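Local coordinates for protein glycerol Dehydrogenase (Unidentified, PDB 5XN8) that catalyses the NAD-dependent oxidation of glycerol to dihydroxyacetone and belongs to the iron-containing alcohol dehydrogenase family, at residues Ala23-Leu28 and Asn50-His55; Val71-Leu76 and Gly104-Leu109; Leu200-Leu205 and Ser241-Glu246; Gly272-Phe277 and Ala310-Lys315. All coordinates share one frame; numbering follows the deposited sequence.

Contact 1. Residues Ala23-Leu28 and Asn50-His55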
loop_
_atom_site.group_PDB
_atom_site.type_symbol
_atom_site.label_atom_id
_atom_site.label_comp_id
_atom_site.label_asym_id
_atom_site.label_seq_id
_atom_site.Cartn_x
_atom_site.Cartn_y
_atom_site.Cartn_z
ATOM N N ALA A 23 19.413 -18.383 43.417
ATOM C CA ALA A 23 20.737 -18.015 42.898
ATOM C C ALA A 23 20.965 -16.508 42.958
ATOM O O ALA A 23 22.006 -16.047 43.427
ATOM C CB ALA A 23 20.899 -18.514 41.466
ATOM N N TYR A 24 19.968 -15.749 42.515
ATOM C CA TYR A 24 20.056 -14.291 42.490
ATOM C C TYR A 24 19.790 -13.685 43.869
ATOM O O TYR A 24 20.395 -12.674 44.228
ATOM C CB TYR A 24 19.083 -13.704 41.465
ATOM C CG TYR A 24 19.271 -14.223 40.047
ATOM C CD1 TYR A 24 18.639 -15.386 39.630
ATOM C CD2 TYR A 24 20.048 -13.528 39.109
ATOM C CE1 TYR A 24 18.772 -15.859 38.326
ATOM C CE2 TYR A 24 20.198 -13.988 37.812
ATOM C CZ TYR A 24 19.560 -15.159 37.419
ATOM O OH TYR A 24 19.692 -15.631 36.129
ATOM N N ALA A 25 18.887 -14.303 44.631
ATOM C CA ALA A 25 18.536 -13.839 45.978
ATOM C C ALA A 25 19.699 -13.946 46.956
ATOM O O ALA A 25 19.901 -13.054 47.778
ATOM C CB ALA A 25 17.333 -14.616 46.504
ATOM N N LYS A 26 20.464 -15.032 46.852
ATOM C CA LYS A 26 21.685 -15.240 47.647
ATOM C C LYS A 26 22.623 -14.021 47.698
ATOM O O LYS A 26 23.206 -13.735 48.749
ATOM C CB LYS A 26 22.435 -16.467 47.121
ATOM C CG LYS A 26 23.737 -16.804 47.847
ATOM C CD LYS A 26 24.330 -18.171 47.505
ATOM C CE LYS A 26 23.762 -18.875 46.262
ATOM N NZ LYS A 26 24.077 -20.327 46.300
ATOM N N ASN A 27 22.765 -13.322 46.571
ATOM C CA ASN A 27 23.600 -12.113 46.483
ATOM C C ASN A 27 22.982 -10.865 47.129
ATOM O O ASN A 27 23.696 -9.891 47.374
ATOM C CB ASN A 27 23.943 -11.799 45.014
ATOM C CG ASN A 27 24.754 -12.899 44.349
ATOM O OD1 ASN A 27 24.336 -13.469 43.346
ATOM N ND2 ASN A 27 25.908 -13.202 44.907
ATOM N N LEU A 28 21.671 -10.872 47.380
ATOM C CA LEU A 28 20.996 -9.743 48.053
ATOM C C LEU A 28 21.137 -9.803 49.571
ATOM O O LEU A 28 21.343 -8.774 50.221
ATOM C CB LEU A 28 19.505 -9.669 47.690
ATOM C CG LEU A 28 19.115 -9.159 46.300
ATOM C CD1 LEU A 28 17.614 -9.254 46.129
ATOM C CD2 LEU A 28 19.594 -7.731 46.078
ATOM N N ASN A 50 12.085 -24.404 50.611
ATOM C CA ASN A 50 12.996 -25.507 50.245
ATOM C C ASN A 50 14.041 -25.091 49.203
ATOM O O ASN A 50 15.196 -25.515 49.277
ATOM C CB ASN A 50 12.225 -26.730 49.726
ATOM C CG ASN A 50 11.523 -27.508 50.834
ATOM O OD1 ASN A 50 11.856 -27.397 52.023
ATOM N ND2 ASN A 50 10.544 -28.319 50.442
ATOM N N GLY A 51 13.626 -24.273 48.241
ATOM C CA GLY A 51 14.509 -23.771 47.189
ATOM C C GLY A 51 15.538 -22.780 47.699
ATOM O O GLY A 51 16.699 -22.838 47.303
ATOM N N LEU A 52 15.109 -21.864 48.567
ATOM C CA LEU A 52 16.018 -20.918 49.223
ATOM C C LEU A 52 17.015 -21.635 50.134
ATOM O O LEU A 52 18.188 -21.258 50.179
ATOM C CB LEU A 52 15.241 -19.865 50.018
ATOM C CG LEU A 52 14.502 -18.805 49.195
ATOM C CD1 LEU A 52 13.374 -18.157 49.989
ATOM C CD2 LEU A 52 15.466 -17.744 48.684
ATOM N N HIS A 53 16.547 -22.659 50.848
ATOM C CA HIS A 53 17.419 -23.516 51.663
ATOM C C HIS A 53 18.486 -24.218 50.811
ATOM O O HIS A 53 19.644 -24.304 51.226
ATOM C CB HIS A 53 16.606 -24.558 52.456
ATOM C CG HIS A 53 15.926 -24.015 53.678
ATOM N ND1 HIS A 53 16.573 -23.240 54.619
ATOM C CD2 HIS A 53 14.659 -24.174 54.135
ATOM C CE1 HIS A 53 15.729 -22.925 55.586
ATOM N NE2 HIS A 53 14.561 -23.480 55.316
ATOM N N SER A 54 18.107 -24.691 49.623
ATOM C CA SER A 54 19.044 -25.392 48.731
ATOM C C SER A 54 20.191 -24.509 48.213
ATOM O O SER A 54 21.245 -25.035 47.849
ATOM C CB SER A 54 18.308 -26.057 47.561
ATOM O OG SER A 54 17.834 -25.103 46.629
ATOM N N HIS A 55 19.991 -23.188 48.179
ATOM C CA HIS A 55 21.095 -22.240 47.933
ATOM C C HIS A 55 21.720 -21.670 49.225
ATOM O O HIS A 55 22.355 -20.616 49.185
ATOM C CB HIS A 55 20.655 -21.083 47.017
ATOM C CG HIS A 55 20.168 -21.514 45.667
ATOM N ND1 HIS A 55 18.840 -21.781 45.425
ATOM C CD2 HIS A 55 20.808 -21.681 44.484
ATOM C CE1 HIS A 55 18.681 -22.110 44.153
ATOM N NE2 HIS A 55 19.861 -22.061 43.562
#
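Ala23 and His55 bring the two backbones closest, their CA atoms 6.6 Å apart, where the short helix 22-25 faces the C-terminal end of helix 38-54. His55 lies at that end of the longer helix, and its imidazole makes the largest part of the contact. The backbone N of Ala23 sits over the centre of one ring face, 3.6 Å above the plane, while Lys26 NZ lies at the ring edge. With CG beside its own backbone N (chi1 -59°), the His55 ring folds back on the helix, and ND1 donates to Gly51 O at 3.0 Å. Ser54 OG reaches the same oxygen, Gly51 O, at 2.6 Å from the opposite face of the carbonyl plane, so two side chains grip it in the last turn. Lys26 crosses His55 at roughly a right angle and makes a weak hydrogen bond from NZ to His55 O (3.4 Å); its ammonium would probably disfavour a protonated imidazole. Deeper in, Ala25 CB meets Leu52 CD2 at 4.2 Å, and Leu52 continues onto Phe21, Ile57 and Leu59. Helix 38-54 connects the parallel strands 31-36 and 58-63, a beta-alpha-beta crossover of the Rossmann-like N-terminal domain.

Contact 2. Residues Val71-Leu76 and Gly104-Leu109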
loop_
_atom_site.group_PDB
_atom_site.type_symbol
_atom_site.label_atom_id
_atom_site.label_comp_id
_atom_site.label_asym_id
_atom_site.label_seq_id
_atom_site.Cartn_x
_atom_site.Cartn_y
_atom_site.Cartn_z
ATOM N N VAL A 71 -0.695 -1.309 61.342
ATOM C CA VAL A 71 -0.661 -2.232 62.485
ATOM C C VAL A 71 -0.006 -3.559 62.094
ATOM O O VAL A 71 0.841 -4.074 62.831
ATOM C CB VAL A 71 -2.081 -2.497 63.058
ATOM C CG1 VAL A 71 -2.072 -3.623 64.098
ATOM C CG2 VAL A 71 -2.662 -1.220 63.659
ATOM N N GLU A 72 -0.404 -4.105 60.945
ATOM C CA GLU A 72 0.123 -5.381 60.471
ATOM C C GLU A 72 1.613 -5.282 60.138
ATOM O O GLU A 72 2.377 -6.182 60.479
ATOM C CB GLU A 72 -0.678 -5.872 59.251
ATOM C CG GLU A 72 -0.322 -7.270 58.740
ATOM C CD GLU A 72 -0.603 -8.390 59.733
ATOM O OE1 GLU A 72 -1.340 -8.182 60.720
ATOM O OE2 GLU A 72 -0.089 -9.505 59.519
ATOM N N ILE A 73 2.014 -4.188 59.491
ATOM C CA ILE A 73 3.433 -3.909 59.182
ATOM C C ILE A 73 4.271 -3.921 60.459
ATOM O O ILE A 73 5.282 -4.625 60.522
ATOM C CB ILE A 73 3.604 -2.549 58.440
ATOM C CG1 ILE A 73 3.025 -2.629 57.019
ATOM C CG2 ILE A 73 5.062 -2.106 58.365
ATOM C CD1 ILE A 73 2.626 -1.279 56.472
ATOM N N ARG A 74 3.831 -3.157 61.467
ATOM C CA ARG A 74 4.555 -3.046 62.741
ATOM C C ARG A 74 4.603 -4.366 63.516
ATOM O O ARG A 74 5.589 -4.624 64.207
ATOM C CB ARG A 74 3.961 -1.930 63.625
ATOM C CG ARG A 74 4.304 -0.485 63.242
ATOM C CD ARG A 74 4.615 -0.210 61.794
ATOM N NE ARG A 74 5.001 1.196 61.608
ATOM C CZ ARG A 74 4.742 1.947 60.537
ATOM N NH1 ARG A 74 4.069 1.471 59.488
ATOM N NH2 ARG A 74 5.156 3.215 60.526
ATOM N N ARG A 75 3.555 -5.185 63.398
ATOM C CA ARG A 75 3.531 -6.509 64.033
ATOM C C ARG A 75 4.588 -7.436 63.424
ATOM O O ARG A 75 5.307 -8.118 64.149
ATOM C CB ARG A 75 2.134 -7.145 63.919
ATOM C CG ARG A 75 1.917 -8.392 64.781
ATOM C CD ARG A 75 0.584 -9.071 64.476
ATOM N NE ARG A 75 0.549 -9.655 63.129
ATOM C CZ ARG A 75 1.114 -10.810 62.757
ATOM N NH1 ARG A 75 1.771 -11.577 63.630
ATOM N NH2 ARG A 75 1.004 -11.219 61.492
ATOM N N LEU A 76 4.675 -7.444 62.095
ATOM C CA LEU A 76 5.623 -8.303 61.365
ATOM C C LEU A 76 7.068 -7.812 61.473
ATOM O O LEU A 76 7.992 -8.628 61.549
ATOM C CB LEU A 76 5.225 -8.425 59.891
ATOM C CG LEU A 76 4.003 -9.294 59.566
ATOM C CD1 LEU A 76 3.559 -9.065 58.134
ATOM C CD2 LEU A 76 4.257 -10.772 59.843
ATOM N N GLY A 104 10.473 -3.765 54.056
ATOM C CA GLY A 104 11.794 -3.542 53.460
ATOM C C GLY A 104 12.229 -2.094 53.515
ATOM O O GLY A 104 13.394 -1.800 53.817
ATOM N N TYR A 105 11.288 -1.192 53.242
ATOM C CA TYR A 105 11.537 0.244 53.327
ATOM C C TYR A 105 11.910 0.689 54.743
ATOM O O TYR A 105 12.984 1.261 54.950
ATOM C CB TYR A 105 10.322 1.052 52.834
ATOM C CG TYR A 105 10.467 2.524 53.136
ATOM C CD1 TYR A 105 11.486 3.275 52.548
ATOM C CD2 TYR A 105 9.629 3.159 54.049
ATOM C CE1 TYR A 105 11.653 4.620 52.851
ATOM C CE2 TYR A 105 9.788 4.500 54.365
ATOM C CZ TYR A 105 10.798 5.224 53.758
ATOM O OH TYR A 105 10.964 6.556 54.061
ATOM N N TYR A 106 11.035 0.425 55.710
ATOM C CA TYR A 106 11.259 0.885 57.091
ATOM C C TYR A 106 12.482 0.248 57.771
ATOM O O TYR A 106 13.097 0.876 58.632
ATOM C CB TYR A 106 9.998 0.703 57.949
ATOM C CG TYR A 106 8.861 1.625 57.548
ATOM C CD1 TYR A 106 8.979 3.008 57.688
ATOM C CD2 TYR A 106 7.663 1.118 57.035
ATOM C CE1 TYR A 106 7.945 3.860 57.311
ATOM C CE2 TYR A 106 6.633 1.958 56.648
ATOM C CZ TYR A 106 6.770 3.329 56.789
ATOM O OH TYR A 106 5.734 4.165 56.423
ATOM N N GLN A 107 12.834 -0.977 57.380
ATOM C CA GLN A 107 14.017 -1.669 57.916
ATOM C C GLN A 107 15.275 -1.531 57.055
ATOM O O GLN A 107 16.325 -2.041 57.435
ATOM C CB GLN A 107 13.699 -3.154 58.127
ATOM C CG GLN A 107 12.635 -3.417 59.187
ATOM C CD GLN A 107 13.058 -2.938 60.560
ATOM O OE1 GLN A 107 12.447 -2.042 61.137
ATOM N NE2 GLN A 107 14.134 -3.515 61.076
ATOM N N LYS A 108 15.174 -0.839 55.919
ATOM C CA LYS A 108 16.282 -0.695 54.962
ATOM C C LYS A 108 16.825 -2.059 54.537
ATOM O O LYS A 108 18.021 -2.328 54.654
ATOM C CB LYS A 108 17.395 0.192 55.539
ATOM C CG LYS A 108 16.918 1.551 56.018
ATOM C CD LYS A 108 18.098 2.435 56.408
ATOM C CE LYS A 108 17.628 3.741 57.034
ATOM N NZ LYS A 108 16.887 3.520 58.306
ATOM N N LEU A 109 15.915 -2.914 54.060
ATOM C CA LEU A 109 16.250 -4.277 53.626
ATOM C C LEU A 109 15.837 -4.499 52.169
ATOM O O LEU A 109 14.893 -3.862 51.681
ATOM C CB LEU A 109 15.551 -5.317 54.515
ATOM C CG LEU A 109 15.801 -5.263 56.030
ATOM C CD1 LEU A 109 14.826 -6.179 56.740
ATOM C CD2 LEU A 109 17.233 -5.623 56.415
#
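A cation-pi contact between Arg74 and Tyr106 joins helices 70-83 and 94-107, neighbouring helices of the Rossmann-like beta-alpha-beta domain that are linked through strand 87-92. The guanidinium carbon Arg74 CZ stands 4.6 Å from the centroid of the Tyr106 ring and 20° off its normal, so the charge lies over the face. The two flat groups are not stacked in parallel: their planes differ by 46°, with Arg74 NH1 reaching Tyr106 CE2 at 3.9 Å and Arg74 NH2 lying nearer the phenol end, 4.1 Å from Tyr106 CZ. A nearly eclipsed chi2 of 27° bends the arginine chain and swings its tip across to the other helix, although its CB does not point there. The opposite face of the same ring is covered from within its own helix, Tyr105 presenting its edge with CD2 over the ring centre, so Tyr106 is held between an aromatic edge and a cation.

Further in, Ile73 CG2 approaches Tyr106 CD2 at 4.4 Å, and the isoleucine continues onto Thr99 and Ala102 of helix 94-107. Ile73 is about 9 Å, side chain to side chain, from Tyr131, a likely NAD(+)-binding residue. Helix 94-107 closes in a Schellman motif at Lys108, whose positive phi ends the helical path ahead of strand 111-115. Two bonds return into the last turn, Leu109 N to Gly104 O at 2.8 Å and Lys108 N to Tyr105 O at 3.2 Å.

Contact 3. Residues Leu200-Leu205 and Ser241-Glu246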
loop_
_atom_site.group_PDB
_atom_site.type_symbol
_atom_site.label_atom_id
_atom_site.label_comp_id
_atom_site.label_asym_id
_atom_site.label_seq_id
_atom_site.Cartn_x
_atom_site.Cartn_y
_atom_site.Cartn_z
ATOM N N LEU A 200 7.646 5.009 27.487
ATOM C CA LEU A 200 6.514 5.171 26.558
ATOM C C LEU A 200 6.456 4.061 25.514
ATOM O O LEU A 200 5.372 3.617 25.139
ATOM C CB LEU A 200 6.590 6.529 25.856
ATOM C CG LEU A 200 5.459 6.876 24.878
ATOM C CD1 LEU A 200 4.180 7.179 25.623
ATOM C CD2 LEU A 200 5.833 8.038 23.986
ATOM N N SER A 201 7.614 3.642 25.016
ATOM C CA SER A 201 7.690 2.523 24.069
ATOM C C SER A 201 7.175 1.225 24.692
ATOM O O SER A 201 6.488 0.456 24.031
ATOM C CB SER A 201 9.123 2.320 23.590
ATOM O OG SER A 201 9.872 1.675 24.597
ATOM N N LEU A 202 7.528 0.983 25.954
ATOM C CA LEU A 202 7.064 -0.206 26.691
ATOM C C LEU A 202 5.576 -0.126 27.019
ATOM O O LEU A 202 4.881 -1.143 27.013
ATOM C CB LEU A 202 7.872 -0.410 27.975
ATOM C CG LEU A 202 9.330 -0.845 27.839
ATOM C CD1 LEU A 202 10.002 -0.759 29.202
ATOM C CD2 LEU A 202 9.500 -2.239 27.261
ATOM N N ALA A 203 5.096 1.083 27.291
ATOM C CA ALA A 203 3.657 1.356 27.380
ATOM C C ALA A 203 2.909 0.938 26.117
ATOM O O ALA A 203 1.846 0.330 26.209
ATOM C CB ALA A 203 3.410 2.828 27.662
ATOM N N ARG A 204 3.466 1.259 24.950
ATOM C CA ARG A 204 2.869 0.918 23.657
ATOM C C ARG A 204 2.972 -0.568 23.372
ATOM O O ARG A 204 2.027 -1.171 22.870
ATOM C CB ARG A 204 3.537 1.710 22.511
ATOM C CG ARG A 204 2.974 1.448 21.112
ATOM C CD ARG A 204 1.581 2.050 20.904
ATOM N NE ARG A 204 0.783 1.276 19.941
ATOM C CZ ARG A 204 -0.227 1.735 19.203
ATOM N NH1 ARG A 204 -0.632 3.004 19.272
ATOM N NH2 ARG A 204 -0.847 0.911 18.367
ATOM N N LEU A 205 4.126 -1.151 23.676
ATOM C CA LEU A 205 4.313 -2.591 23.533
ATOM C C LEU A 205 3.315 -3.374 24.380
ATOM O O LEU A 205 2.810 -4.411 23.954
ATOM C CB LEU A 205 5.742 -2.989 23.910
ATOM C CG LEU A 205 6.095 -4.464 23.701
ATOM C CD1 LEU A 205 6.080 -4.825 22.222
ATOM C CD2 LEU A 205 7.440 -4.766 24.330
ATOM N N SER A 241 3.445 -2.995 31.808
ATOM C CA SER A 241 2.432 -2.100 32.356
ATOM C C SER A 241 2.971 -1.359 33.576
ATOM O O SER A 241 2.685 -0.177 33.760
ATOM C CB SER A 241 1.154 -2.879 32.705
ATOM O OG SER A 241 0.120 -2.012 33.161
ATOM N N GLY A 242 3.762 -2.061 34.392
ATOM C CA GLY A 242 4.389 -1.497 35.586
ATOM C C GLY A 242 5.365 -0.359 35.358
ATOM O O GLY A 242 5.286 0.672 36.035
ATOM N N ILE A 243 6.295 -0.550 34.424
ATOM C CA ILE A 243 7.216 0.529 34.004
ATOM C C ILE A 243 6.394 1.623 33.328
ATOM O O ILE A 243 6.634 2.806 33.542
ATOM C CB ILE A 243 8.321 0.030 33.028
ATOM C CG1 ILE A 243 9.229 -1.036 33.659
ATOM C CG2 ILE A 243 9.168 1.192 32.513
ATOM C CD1 ILE A 243 10.018 -0.596 34.865
ATOM N N GLY A 244 5.421 1.214 32.516
ATOM C CA GLY A 244 4.518 2.132 31.832
ATOM C C GLY A 244 3.791 3.133 32.706
ATOM O O GLY A 244 3.804 4.315 32.404
ATOM N N PHE A 245 3.168 2.691 33.798
ATOM C CA PHE A 245 2.372 3.616 34.627
ATOM C C PHE A 245 3.252 4.482 35.541
ATOM O O PHE A 245 2.986 5.679 35.711
ATOM C CB PHE A 245 1.244 2.877 35.387
ATOM C CG PHE A 245 1.585 2.467 36.804
ATOM C CD1 PHE A 245 1.475 3.374 37.851
ATOM C CD2 PHE A 245 1.978 1.163 37.093
ATOM C CE1 PHE A 245 1.777 2.998 39.155
ATOM C CE2 PHE A 245 2.286 0.783 38.390
ATOM C CZ PHE A 245 2.186 1.699 39.428
ATOM N N GLU A 246 4.295 3.880 36.112
ATOM C CA GLU A 246 5.123 4.554 37.110
ATOM C C GLU A 246 6.072 5.582 36.504
ATOM O O GLU A 246 6.283 6.646 37.096
ATOM C CB GLU A 246 5.921 3.527 37.921
ATOM C CG GLU A 246 6.660 4.120 39.114
ATOM C CD GLU A 246 7.329 3.062 39.963
ATOM O OE1 GLU A 246 8.163 2.294 39.422
ATOM O OE2 GLU A 246 7.018 2.999 41.176
#
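Ala203 and Gly244 mark the tight point between helices 197-223 and 228-247, their CA atoms only 4.6 Å apart. Ala203 CB lies 4.4 Å from Gly244 CA, and because the glycine has no side chain the two backbones come almost directly against each other. Beside this point Leu202 and Ile243 pack together through single branches, Leu202 CD1 meeting Ile243 CG2 at 3.9 Å. In Ile243 the touching methyl is anti to the backbone N, which turns it to the leucine, while the end of the side chain leads away from the partner helix. All four residues are buried, and the contact between the segments is wholly apolar.

The other side of helix 197-223 is only partly covered: Ser201, Arg204 and Leu205 are partly exposed and do not touch segment 241-246. Ser201 and Leu205 pack instead on Leu205 and Ser201 of the second subunit, respectively, and Leu202 also meets Ala198 of that subunit.

On helix 228-247 the flank turned from the partner helix is firmly tied, Glu246 bonding to Ala126 N and Asn146, and Ser241 OG to Thr175 and to Asp121, a likely glycerol-binding residue whose side chain is about 7 Å from Gly244. The two helices follow one another in the chain and run antiparallel, forming a helical hairpin in the all-helical C-terminal domain, beside the cleft that holds the zinc ion, at the probable catalytic metal site.

Contact 4. Residues Gly272-Phe277 and Ala310-Lys315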
loop_
_atom_site.group_PDB
_atom_site.type_symbol
_atom_site.label_atom_id
_atom_site.label_comp_id
_atom_site.label_asym_id
_atom_site.label_seq_id
_atom_site.Cartn_x
_atom_site.Cartn_y
_atom_site.Cartn_z
ATOM N N GLY A 272 -8.666 -3.960 37.901
ATOM C CA GLY A 272 -8.437 -3.843 36.472
ATOM C C GLY A 272 -9.671 -3.856 35.592
ATOM O O GLY A 272 -9.662 -3.295 34.499
ATOM N N GLU A 273 -10.735 -4.488 36.075
ATOM C CA GLU A 273 -12.026 -4.493 35.378
ATOM C C GLU A 273 -12.623 -3.087 35.313
ATOM O O GLU A 273 -13.106 -2.662 34.266
ATOM C CB GLU A 273 -13.002 -5.439 36.072
ATOM C CG GLU A 273 -12.586 -6.903 36.014
ATOM C CD GLU A 273 -13.482 -7.804 36.849
ATOM O OE1 GLU A 273 -14.028 -7.322 37.859
ATOM O OE2 GLU A 273 -13.642 -9.011 36.500
ATOM N N LYS A 274 -12.571 -2.376 36.433
ATOM C CA LYS A 274 -12.996 -0.974 36.494
ATOM C C LYS A 274 -12.125 -0.046 35.645
ATOM O O LYS A 274 -12.625 0.922 35.063
ATOM C CB LYS A 274 -13.032 -0.494 37.947
ATOM C CG LYS A 274 -14.145 -1.134 38.764
ATOM C CD LYS A 274 -14.204 -0.605 40.197
ATOM C CE LYS A 274 -13.319 -1.390 41.147
ATOM N NZ LYS A 274 -13.591 -1.030 42.570
ATOM N N VAL A 275 -10.833 -0.348 35.586
ATOM C CA VAL A 275 -9.871 0.396 34.760
ATOM C C VAL A 275 -10.157 0.196 33.265
ATOM O O VAL A 275 -9.990 1.125 32.463
ATOM C CB VAL A 275 -8.414 -0.023 35.107
ATOM C CG1 VAL A 275 -7.405 0.512 34.102
ATOM C CG2 VAL A 275 -8.032 0.436 36.503
ATOM N N ALA A 276 -10.602 -1.005 32.892
ATOM C CA ALA A 276 -10.938 -1.287 31.497
ATOM C C ALA A 276 -12.073 -0.398 31.007
ATOM O O ALA A 276 -11.993 0.170 29.912
ATOM C CB ALA A 276 -11.280 -2.751 31.316
ATOM N N PHE A 277 -13.109 -0.247 31.828
ATOM C CA PHE A 277 -14.190 0.680 31.516
ATOM C C PHE A 277 -13.715 2.126 31.560
ATOM O O PHE A 277 -14.084 2.924 30.698
ATOM C CB PHE A 277 -15.386 0.500 32.456
ATOM C CG PHE A 277 -16.534 1.422 32.136
ATOM C CD1 PHE A 277 -17.346 1.173 31.042
ATOM C CD2 PHE A 277 -16.771 2.554 32.897
ATOM C CE1 PHE A 277 -18.390 2.034 30.715
ATOM C CE2 PHE A 277 -17.811 3.422 32.583
ATOM C CZ PHE A 277 -18.628 3.154 31.495
ATOM N N ALA A 310 -23.984 -1.307 33.269
ATOM C CA ALA A 310 -24.720 -2.484 33.765
ATOM C C ALA A 310 -23.810 -3.669 34.091
ATOM O O ALA A 310 -23.998 -4.330 35.097
ATOM C CB ALA A 310 -25.801 -2.902 32.769
ATOM N N GLN A 311 -22.803 -3.923 33.257
ATOM C CA GLN A 311 -21.808 -4.978 33.547
ATOM C C GLN A 311 -20.936 -4.696 34.777
ATOM O O GLN A 311 -20.273 -5.610 35.283
ATOM C CB GLN A 311 -20.899 -5.206 32.349
ATOM C CG GLN A 311 -21.567 -5.898 31.172
ATOM C CD GLN A 311 -20.646 -5.992 29.979
ATOM O OE1 GLN A 311 -19.934 -5.048 29.675
ATOM N NE2 GLN A 311 -20.642 -7.135 29.304
ATOM N N MET A 312 -20.908 -3.436 35.220
ATOM C CA MET A 312 -20.268 -3.029 36.475
ATOM C C MET A 312 -21.225 -2.910 37.674
ATOM O O MET A 312 -20.826 -2.416 38.728
ATOM C CB MET A 312 -19.593 -1.680 36.262
ATOM C CG MET A 312 -18.529 -1.685 35.188
ATOM S SD MET A 312 -17.830 -0.060 35.016
ATOM C CE MET A 312 -16.991 0.170 36.573
ATOM N N GLY A 313 -22.474 -3.347 37.513
ATOM C CA GLY A 313 -23.462 -3.339 38.594
ATOM C C GLY A 313 -24.231 -2.050 38.813
ATOM O O GLY A 313 -25.009 -1.972 39.765
ATOM N N VAL A 314 -24.036 -1.048 37.947
ATOM C CA VAL A 314 -24.767 0.230 38.047
ATOM C C VAL A 314 -25.975 0.174 37.109
ATOM O O VAL A 314 -25.842 0.303 35.902
ATOM C CB VAL A 314 -23.883 1.452 37.727
ATOM C CG1 VAL A 314 -24.581 2.738 38.167
ATOM C CG2 VAL A 314 -22.520 1.335 38.400
ATOM N N LYS A 315 -27.154 -0.050 37.685
ATOM C CA LYS A 315 -28.387 -0.292 36.915
ATOM C C LYS A 315 -29.466 0.775 37.123
ATOM O O LYS A 315 -30.281 1.004 36.229
ATOM C CB LYS A 315 -28.951 -1.671 37.258
ATOM C CG LYS A 315 -27.953 -2.824 37.176
ATOM C CD LYS A 315 -27.762 -3.418 35.788
ATOM C CE LYS A 315 -26.807 -4.615 35.862
ATOM N NZ LYS A 315 -27.384 -5.812 36.543
#
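The sulfur of Met312 is pressed against the root of the Phe277 ring, with SD 3.5 Å from both CG and CD2 of the phenylalanine and 3.6 Å from its CB. Measured to the ring centroid, Met312 SD is 4.0 Å away and 35° off the normal, an oblique Met-aromatic contact in which the two side chains cross at about a right angle. The methionine chain is extended about chi2 and then bends at its last torsion (chi3 67°), which carries the methyl past the ring to Lys274, where Met312 CE meets Lys274 CG at 3.8 Å.

Met312 stands at the end of a 3-10 turn in the loop between helices 290-303 and 318-329, and plugs this loop onto helix 271-285 of the all-helical domain that binds the metal. Leu269, Pro306 and Phe260 also touch Met312, while Phe277 leans on Ile352 of helix 345-363. The turn closes through Gly313 N to Ala310 O at 3.0 Å, and Gly313 has the positive phi (85°) that takes the chain out of it.

Helix 271-285 starts with the zinc ligand His271. Lys274 bends away from Met312 beyond CG, and its side chain lies about 6 Å from a bound glycerol and about 9 Å from the zinc ion.

Overall arrangement
The four contacts follow one another along the chain and none touches another. Contacts 1 and 2 belong to the N-terminal Rossmann-like domain, their centres about 22 Å apart; contacts 3 and 4 belong to the helical domain, with centres about 23 Å apart and nearest atoms about 8 Å apart. Contacts 1 and 4 lie farthest from each other, about 42 Å between centres and on opposite sides of the chain's centre. Gly244 of contact 3 is about 11 Å from the zinc ion and the Lys274 side chain of contact 4 about 9 Å. Contact 2 lies nearer the likely NAD(+) site, whereas contact 1 lies away from the NAD(+), glycerol and metal sites. Contacts 1 and 3 also have residues touching the second subunit.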